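Local atomic coordinates of GRMZM2G135359 pseudokinase (Zea mays, PDB entry 6CPY), a protein that is a receptor-like pseudokinase, probably membrane-bound, represented here by its kinase-like domain without ligand, and may bind ATP as its family does. Residues L130-H133 with L134-E138; N244-S247 with R248-G252. All coordinates share one frame; numbering follows the deposited sequence.

Contact 1: L130-H133 with L134-E138; sequences LFEH and LHVRE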
# COMPACT_ATOMS: atom_id res chain seq x y z
N LEU A 130 -6.48 -4.30 -4.92
CA LEU A 130 -6.05 -5.00 -6.12
C LEU A 130 -6.43 -6.49 -6.02
O LEU A 130 -6.93 -7.07 -6.99
CB LEU A 130 -4.54 -4.82 -6.32
CG LEU A 130 -3.88 -5.56 -7.48
CD1 LEU A 130 -4.50 -5.18 -8.82
CD2 LEU A 130 -2.39 -5.27 -7.48
N PHE A 131 -6.21 -7.09 -4.85
CA PHE A 131 -6.56 -8.50 -4.61
C PHE A 131 -8.02 -8.79 -4.98
O PHE A 131 -8.30 -9.76 -5.69
CB PHE A 131 -6.31 -8.90 -3.15
CG PHE A 131 -6.55 -10.37 -2.86
CD1 PHE A 131 -7.81 -10.83 -2.55
CD2 PHE A 131 -5.50 -11.27 -2.91
CE1 PHE A 131 -8.03 -12.18 -2.31
CE2 PHE A 131 -5.70 -12.62 -2.66
CZ PHE A 131 -6.97 -13.07 -2.36
N GLU A 132 -8.92 -7.93 -4.51
CA GLU A 132 -10.36 -8.05 -4.79
C GLU A 132 -10.65 -8.05 -6.28
O GLU A 132 -11.36 -8.92 -6.77
CB GLU A 132 -11.15 -6.91 -4.12
CG GLU A 132 -11.41 -7.13 -2.64
CD GLU A 132 -11.80 -5.87 -1.89
OE1 GLU A 132 -11.88 -4.77 -2.49
OE2 GLU A 132 -12.02 -5.97 -0.66
N HIS A 133 -10.09 -7.08 -7.00
CA HIS A 133 -10.32 -6.98 -8.44
C HIS A 133 -9.69 -8.08 -9.27
O HIS A 133 -10.21 -8.40 -10.34
CB HIS A 133 -9.91 -5.60 -8.96
CG HIS A 133 -10.93 -4.55 -8.68
ND1 HIS A 133 -12.01 -4.33 -9.50
CD2 HIS A 133 -11.07 -3.70 -7.64
CE1 HIS A 133 -12.76 -3.37 -8.99
NE2 HIS A 133 -12.21 -2.97 -7.86
N LEU A 134 -8.60 -8.66 -8.79
CA LEU A 134 -7.95 -9.77 -9.48
C LEU A 134 -8.60 -11.12 -9.21
O LEU A 134 -8.66 -11.96 -10.10
CB LEU A 134 -6.46 -9.85 -9.12
CG LEU A 134 -5.55 -8.74 -9.64
CD1 LEU A 134 -4.13 -8.94 -9.15
CD2 LEU A 134 -5.57 -8.69 -11.17
N HIS A 135 -9.08 -11.33 -7.98
CA HIS A 135 -9.44 -12.67 -7.53
C HIS A 135 -10.90 -12.88 -7.11
O HIS A 135 -11.39 -14.01 -7.14
CB HIS A 135 -8.51 -13.10 -6.39
CG HIS A 135 -7.06 -12.95 -6.69
ND1 HIS A 135 -6.40 -13.72 -7.62
CD2 HIS A 135 -6.12 -12.12 -6.16
CE1 HIS A 135 -5.12 -13.37 -7.65
NE2 HIS A 135 -4.93 -12.40 -6.78
N VAL A 136 -11.62 -11.83 -6.75
CA VAL A 136 -13.01 -12.00 -6.30
C VAL A 136 -13.97 -11.99 -7.50
O VAL A 136 -14.07 -11.00 -8.24
CB VAL A 136 -13.42 -10.98 -5.23
CG1 VAL A 136 -14.88 -11.17 -4.83
CG2 VAL A 136 -12.52 -11.10 -4.01
N ARG A 137 -14.68 -13.11 -7.67
CA ARG A 137 -15.49 -13.41 -8.85
C ARG A 137 -16.50 -12.32 -9.23
O ARG A 137 -16.73 -12.06 -10.42
CB ARG A 137 -16.23 -14.74 -8.65
N GLU A 138 -17.08 -11.68 -8.22
CA GLU A 138 -18.07 -10.62 -8.45
C GLU A 138 -17.44 -9.25 -8.73
O GLU A 138 -18.16 -8.31 -9.09
CB GLU A 138 -19.02 -10.53 -7.26

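Contact 2: N244-S247 with R248-G252; sequences NWVS and RYFEG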
# COMPACT_ATOMS: atom_id res chain seq x y z
N ASN A 244 6.33 -24.78 -9.54
CA ASN A 244 6.70 -25.60 -10.70
C ASN A 244 6.10 -25.05 -11.99
O ASN A 244 6.67 -25.20 -13.08
CB ASN A 244 6.24 -27.05 -10.51
CG ASN A 244 6.90 -27.73 -9.32
OD1 ASN A 244 7.94 -27.29 -8.83
ND2 ASN A 244 6.29 -28.82 -8.85
N TRP A 245 4.94 -24.41 -11.86
CA TRP A 245 4.22 -23.86 -13.00
C TRP A 245 4.91 -22.59 -13.50
O TRP A 245 5.18 -22.45 -14.70
CB TRP A 245 2.78 -23.56 -12.57
CG TRP A 245 1.93 -22.98 -13.64
CD1 TRP A 245 1.24 -23.66 -14.61
CD2 TRP A 245 1.65 -21.60 -13.85
NE1 TRP A 245 0.56 -22.78 -15.41
CE2 TRP A 245 0.79 -21.50 -14.97
CE3 TRP A 245 2.05 -20.42 -13.20
CZ2 TRP A 245 0.32 -20.28 -15.45
CZ3 TRP A 245 1.59 -19.20 -13.69
CH2 TRP A 245 0.73 -19.14 -14.81
N VAL A 246 5.22 -21.69 -12.57
CA VAL A 246 6.04 -20.52 -12.86
C VAL A 246 7.41 -20.94 -13.41
O VAL A 246 7.88 -20.40 -14.42
CB VAL A 246 6.23 -19.64 -11.60
CG1 VAL A 246 7.34 -18.61 -11.78
CG2 VAL A 246 4.92 -18.96 -11.24
N SER A 247 8.04 -21.91 -12.75
CA SER A 247 9.33 -22.44 -13.21
C SER A 247 9.27 -22.92 -14.66
O SER A 247 10.19 -22.68 -15.43
CB SER A 247 9.81 -23.58 -12.31
OG SER A 247 10.23 -23.07 -11.05
N ARG A 248 8.18 -23.59 -15.02
CA ARG A 248 8.02 -24.09 -16.38
C ARG A 248 8.07 -22.93 -17.36
O ARG A 248 8.71 -23.04 -18.40
CB ARG A 248 6.73 -24.89 -16.55
CG ARG A 248 6.50 -25.30 -18.00
CD ARG A 248 5.67 -26.56 -18.15
NE ARG A 248 4.29 -26.38 -17.71
CZ ARG A 248 3.30 -25.94 -18.48
NH1 ARG A 248 3.49 -25.62 -19.75
NH2 ARG A 248 2.08 -25.83 -17.96
N TYR A 249 7.42 -21.80 -17.03
CA TYR A 249 7.49 -20.63 -17.90
C TYR A 249 8.92 -20.12 -18.07
O TYR A 249 9.41 -19.97 -19.19
CB TYR A 249 6.61 -19.46 -17.43
CG TYR A 249 6.81 -18.26 -18.34
CD1 TYR A 249 6.17 -18.20 -19.58
CD2 TYR A 249 7.70 -17.25 -18.00
CE1 TYR A 249 6.41 -17.13 -20.44
CE2 TYR A 249 7.93 -16.18 -18.85
CZ TYR A 249 7.28 -16.14 -20.06
OH TYR A 249 7.51 -15.07 -20.90
N PHE A 250 9.60 -19.85 -16.96
CA PHE A 250 10.94 -19.27 -17.04
C PHE A 250 11.98 -20.20 -17.68
O PHE A 250 12.99 -19.72 -18.19
CB PHE A 250 11.39 -18.74 -15.68
CG PHE A 250 10.63 -17.52 -15.26
CD1 PHE A 250 10.71 -16.37 -16.04
CD2 PHE A 250 9.81 -17.52 -14.15
CE1 PHE A 250 9.99 -15.24 -15.70
CE2 PHE A 250 9.10 -16.38 -13.81
CZ PHE A 250 9.19 -15.24 -14.58
N GLU A 251 11.71 -21.50 -17.68
CA GLU A 251 12.62 -22.47 -18.31
C GLU A 251 12.29 -22.71 -19.78
O GLU A 251 12.95 -23.52 -20.45
CB GLU A 251 12.60 -23.77 -17.50
CG GLU A 251 13.22 -23.57 -16.13
CD GLU A 251 13.06 -24.77 -15.21
OE1 GLU A 251 12.40 -25.75 -15.60
OE2 GLU A 251 13.60 -24.71 -14.08
N GLY A 252 11.29 -22.00 -20.30
CA GLY A 252 10.97 -22.02 -21.71
C GLY A 252 9.95 -23.04 -22.15
O GLY A 252 9.82 -23.29 -23.35

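Contact 1: L130-H133 with L134-E138
The carbonyl oxygen of F131 takes two backbone N-H groups: a bond from H135 N at 2.9 Å and a weak one from L134 N at 3.3 Å. L134 N also donates to L130 O, and V136 N closes the last turn on E132 O, 2.9 Å away and 30° off the carbonyl plane, just where the chain leaves helical angles. The H135 imidazole also comes close to the F131 carbonyl, CD2 lying 3.2 Å from F131 O. The same CD2 sits over one face of the phenyl ring, 3.4 Å from F131 CD2 and nearer the rim than the centre; the two planes are inclined at 52°. F131 CG stands beside its own carbonyl carbon (chi1 -175°), which brings the ring up to the histidine one turn on. Losing the ring to an alanine here would probably strip the imidazole of its aromatic neighbour and leave its position to the bond from NE2 to E227. L130 and L134 cross obliquely, L130 CG 3.8 Å from L134 CD1. This short C-lobe helix, the D helix of the kinase fold, rests L130 on V224 and I228 of helix 214-230 and on V178 of strand 178-180.

Contact 2: N244-S247 with R248-G252
Four successive i to i+4 bonds carry the helix from N244 to E251, R248 N to N244 O being the shortest at 2.9 Å and F250 N to V246 O the straightest at 166°; a Schellman motif then ends it, with G252 at positive phi and its N bonded to Y249 O. A side chain at that last position would press on the preceding carbonyl, which accounts for the glycine. V246 and F250 lie side by side, one turn apart and pointing the same way, and V246 CG1 comes within 3.5 Å of F250 CE2. F250 CG stands opposite its carbonyl carbon (chi1 -71°), which turns the ring back along the helix so that CD2 also passes 3.5 Å from V246 O. One face of this ring receives Y249 CD2, off centre toward the rim. On another side of the helix W245 and R248 meet obliquely: R248 NH2 is 4.1 Å from W245 CD1, and the guanidinium plane is almost perpendicular to the indole, at 87°. The arginine chain bends at chi3, bringing its end round to E258 for a salt bridge through NH2, while NH1 bonds to G253 O just beyond the helix. The indole itself has a cation-pi partner in R232. S247 OG is bonded to E243 O one turn back. E251 CG lies 3.2 Å from S247 O, with the rest of the E251 chain extended beyond CG. The chemistry thus divides round the helix: V246, Y249 and F250 offer hydrocarbon to helices 214-230, 256-259 and 269-282, whereas R248 pairs its charge with E258, so a polar link joins the helix end to helix 256-259, which follows.

In the fold
Both contacts are local and lie in the C-lobe: contact 1 takes in a whole short helix and the turn after it, contact 2 the end of a longer one. They do not touch: their nearest atoms are about 11 Å apart and their centres 25 Å. Helix 214-230 is the element they share, met by L130, F131 and L134 of contact 1 and by W245 and V246 of contact 2. Contact 1 is partly buried, its centre about 16 Å from the centre of the chain, and mixes leucine packing with a histidine-phenylalanine pair. Contact 2, its centre about 29 Å from that point, is a surface contact whose aromatic side chains lean on neighbouring helices while an arginine reaches an acidic partner. Contact 1 leaves helical angles at V136, contact 2 at a glycine.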